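Local coordinates for regulatory protein PcrH (Pseudomonas aeruginosa, PDB 2XCB), which binds the chaperone-binding region of the translocator protein PopD, probably as its type III secretion chaperone, at residues Gln70-Tyr75 and Phe90-Cys95. Sequence-based numbering, arbitrary orientation.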
ATOM      1  N   GLN A  70     -16.858   6.424 -13.640  1.00 22.04           N
ATOM      2  CA  GLN A  70     -15.938   5.388 -13.089  1.00 22.91           C
ATOM      3  C   GLN A  70     -16.361   4.948 -11.692  1.00 20.03           C
ATOM      4  O   GLN A  70     -16.219   3.756 -11.353  1.00 20.53           O
ATOM      5  CB  GLN A  70     -14.512   5.893 -13.039  1.00 23.10           C
ATOM      6  CG  GLN A  70     -13.972   6.198 -14.427  1.00 28.98           C
ATOM      7  CD  GLN A  70     -12.474   6.535 -14.347  1.00 35.88           C
ATOM      8  OE1 GLN A  70     -11.756   5.909 -13.594  1.00 40.92           O
ATOM      9  NE2 GLN A  70     -12.027   7.516 -15.088  1.00 38.29           N
ATOM     10  N   ALA A  71     -16.946   5.875 -10.912  1.00 19.37           N
ATOM     11  CA  ALA A  71     -17.508   5.536  -9.583  1.00 17.99           C
ATOM     12  C   ALA A  71     -18.646   4.568  -9.777  1.00 18.31           C
ATOM     13  O   ALA A  71     -18.704   3.534  -9.111  1.00 18.37           O
ATOM     14  CB  ALA A  71     -17.990   6.812  -8.786  1.00 16.33           C
ATOM     15  N   LEU A  72     -19.482   4.798 -10.807  1.00 17.90           N
ATOM     16  CA  LEU A  72     -20.590   3.877 -10.996  1.00 18.37           C
ATOM     17  C   LEU A  72     -20.059   2.429 -11.300  1.00 17.98           C
ATOM     18  O   LEU A  72     -20.634   1.503 -10.802  1.00 16.94           O
ATOM     19  CB  LEU A  72     -21.510   4.337 -12.142  1.00 18.90           C
ATOM     20  CG  LEU A  72     -22.442   5.521 -11.871  1.00 18.68           C
ATOM     21  CD1 LEU A  72     -23.005   6.006 -13.206  1.00 17.48           C
ATOM     22  CD2 LEU A  72     -23.578   4.990 -11.042  1.00 20.45           C
ATOM     23  N   GLN A  73     -19.047   2.290 -12.164  1.00 19.08           N
ATOM     24  CA  GLN A  73     -18.479   0.943 -12.479  1.00 20.44           C
ATOM     25  C   GLN A  73     -18.039   0.199 -11.209  1.00 19.68           C
ATOM     26  O   GLN A  73     -18.311  -0.983 -11.052  1.00 19.74           O
ATOM     27  CB  GLN A  73     -17.317   1.038 -13.440  1.00 23.09           C
ATOM     28  CG  GLN A  73     -17.797   1.701 -14.734  1.00 25.11           C
ATOM     29  CD  GLN A  73     -16.720   1.827 -15.767  1.00 31.58           C
ATOM     30  OE1 GLN A  73     -15.762   2.589 -15.628  1.00 33.69           O
ATOM     31  NE2 GLN A  73     -16.855   1.038 -16.820  1.00 33.40           N
ATOM     32  N   SER A  74     -17.410   0.919 -10.294  1.00 18.41           N
ATOM     33  CA  SER A  74     -16.932   0.270  -9.048  1.00 19.60           C
ATOM     34  C   SER A  74     -18.061  -0.137  -8.072  1.00 20.01           C
ATOM     35  O   SER A  74     -18.067  -1.239  -7.424  1.00 17.43           O
ATOM     36  CB  SER A  74     -15.946   1.231  -8.371  1.00 21.19           C
ATOM     37  OG  SER A  74     -15.230   0.495  -7.375  1.00 24.09           O
ATOM     38  N   TYR A  75     -19.006   0.796  -7.914  1.00 18.02           N
ATOM     39  CA  TYR A  75     -20.208   0.555  -7.160  1.00 17.94           C
ATOM     40  C   TYR A  75     -21.008  -0.568  -7.781  1.00 17.44           C
ATOM     41  O   TYR A  75     -21.534  -1.406  -7.086  1.00 18.60           O
ATOM     42  CB  TYR A  75     -21.058   1.839  -7.141  1.00 17.67           C
ATOM     43  CG  TYR A  75     -20.485   2.981  -6.311  1.00 17.08           C
ATOM     44  CD1 TYR A  75     -19.731   2.733  -5.169  1.00 17.19           C
ATOM     45  CD2 TYR A  75     -20.871   4.331  -6.574  1.00 20.35           C
ATOM     46  CE1 TYR A  75     -19.232   3.758  -4.380  1.00 17.42           C
ATOM     47  CE2 TYR A  75     -20.385   5.369  -5.808  1.00 19.95           C
ATOM     48  CZ  TYR A  75     -19.594   5.072  -4.679  1.00 19.98           C
ATOM     49  OH  TYR A  75     -19.134   6.114  -3.924  1.00 18.63           O
ATOM     50  N   PHE A  90     -27.108   3.416  -3.028  1.00 13.48           N
ATOM     51  CA  PHE A  90     -27.271   4.769  -2.533  1.00 16.18           C
ATOM     52  C   PHE A  90     -26.226   5.721  -3.162  1.00 17.88           C
ATOM     53  O   PHE A  90     -26.630   6.744  -3.804  1.00 18.04           O
ATOM     54  CB  PHE A  90     -27.180   4.809  -0.959  1.00 14.39           C
ATOM     55  CG  PHE A  90     -27.382   6.214  -0.369  1.00 20.32           C
ATOM     56  CD1 PHE A  90     -28.670   6.724  -0.152  1.00 22.57           C
ATOM     57  CD2 PHE A  90     -26.261   7.055  -0.068  1.00 21.55           C
ATOM     58  CE1 PHE A  90     -28.883   8.033   0.380  1.00 19.66           C
ATOM     59  CE2 PHE A  90     -26.441   8.349   0.404  1.00 20.70           C
ATOM     60  CZ  PHE A  90     -27.795   8.853   0.624  1.00 21.68           C
ATOM     61  N   HIS A  91     -24.912   5.406  -3.041  1.00 15.47           N
ATOM     62  CA  HIS A  91     -23.943   6.316  -3.597  1.00 14.55           C
ATOM     63  C   HIS A  91     -23.964   6.304  -5.115  1.00 15.04           C
ATOM     64  O   HIS A  91     -23.649   7.316  -5.708  1.00 14.18           O
ATOM     65  CB  HIS A  91     -22.539   6.055  -3.068  1.00 15.88           C
ATOM     66  CG  HIS A  91     -22.492   6.327  -1.569  1.00  8.63           C
ATOM     67  ND1 HIS A  91     -22.788   7.578  -1.079  1.00 14.90           N
ATOM     68  CD2 HIS A  91     -22.423   5.503  -0.495  1.00 22.23           C
ATOM     69  CE1 HIS A  91     -22.792   7.542   0.269  1.00 14.72           C
ATOM     70  NE2 HIS A  91     -22.570   6.286   0.643  1.00 13.56           N
ATOM     71  N   ALA A  92     -24.346   5.178  -5.699  1.00 16.76           N
ATOM     72  CA  ALA A  92     -24.532   5.119  -7.159  1.00 15.80           C
ATOM     73  C   ALA A  92     -25.649   6.120  -7.581  1.00 17.52           C
ATOM     74  O   ALA A  92     -25.594   6.735  -8.661  1.00 17.41           O
ATOM     75  CB  ALA A  92     -24.936   3.731  -7.601  1.00 16.94           C
ATOM     76  N   ALA A  93     -26.701   6.152  -6.781  1.00 17.32           N
ATOM     77  CA  ALA A  93     -27.822   7.057  -7.075  1.00 18.25           C
ATOM     78  C   ALA A  93     -27.334   8.511  -7.031  1.00 19.75           C
ATOM     79  O   ALA A  93     -27.707   9.318  -7.871  1.00 16.49           O
ATOM     80  CB  ALA A  93     -28.936   6.794  -6.064  1.00 15.95           C
ATOM     81  N   GLU A  94     -26.484   8.858  -6.040  1.00 19.01           N
ATOM     82  CA  GLU A  94     -25.879  10.202  -6.061  1.00 19.25           C
ATOM     83  C   GLU A  94     -25.102  10.560  -7.338  1.00 20.09           C
ATOM     84  O   GLU A  94     -25.157  11.733  -7.873  1.00 18.60           O
ATOM     85  CB  GLU A  94     -24.956  10.387  -4.874  1.00 20.83           C
ATOM     86  CG  GLU A  94     -25.712  10.370  -3.547  1.00 20.64           C
ATOM     87  CD  GLU A  94     -24.767  10.462  -2.382  1.00 29.20           C
ATOM     88  OE1 GLU A  94     -25.216  11.054  -1.379  1.00 29.77           O
ATOM     89  OE2 GLU A  94     -23.581   9.978  -2.483  1.00 23.59           O
ATOM     90  N   CYS A  95     -24.340   9.575  -7.831  1.00 18.81           N
ATOM     91  CA  CYS A  95     -23.574   9.760  -9.049  1.00 18.35           C
ATOM     92  C   CYS A  95     -24.566   9.906 -10.202  1.00 19.14           C
ATOM     93  O   CYS A  95     -24.329  10.747 -11.039  1.00 20.98           O
ATOM     94  CB  CYS A  95     -22.617   8.564  -9.360  1.00 17.95           C
ATOM     95  SG  CYS A  95     -21.348   8.327  -8.000  1.00 20.28           S
TER
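A71 meets C95 where two antiparallel helices of a tetratricopeptide-like, all-helical chaperone pack, an instance of how small and aromatic side chains share one interface. The methyl of A71 lies 3.8 Å from C95 SG, on a face where no hydrogen bond joins the segments. One residue on, L72 leans its isobutyl group over the backbone of the other helix: its CD2 comes within 3.6 Å of A92 O and also touches A92 CB, while its CG packs on C95 CB at 3.9 Å. The CA atoms of L72 and A92 are the nearest pair, 5.6 Å apart.

Y75 supplies the largest surface of the first segment. Its CG stands anti to the carbonyl carbon (chi1 -70°), and the ring extends to the other helix. The CD2 side lies against the A92 backbone, 3.7 Å from A92 N, while CE2, CZ and OH gather on H91 CB, with CZ at 3.5 Å. C95 SG approaches CE2 at the ring edge, 82° off the ring normal, as a sulfur-aromatic contact. The phenol and the H91 side chain cross obliquely. Beyond CB the imidazole leads away from segment 70-75, and its ND1 gives a nearly straight bond of 2.9 Å to E94 OE2, meeting that oxygen from above the carboxylate plane. This bond helps fix the imidazole's rotation; H91 NE2 is hydrogen-bonded to an acidic side chain of the bound peptide, and Y75 and H91 help form the peptide-binding surface.

Segments 70-75 and 90-95, on helices 68-81 and 87-98, run antiparallel at 160°. Helix 52-64 touches A71 through R62 and C95 through Q63, with Q63 bonding both Y75 OH and E94 OE2, while helices 102-117 and 123-140 pack around F90.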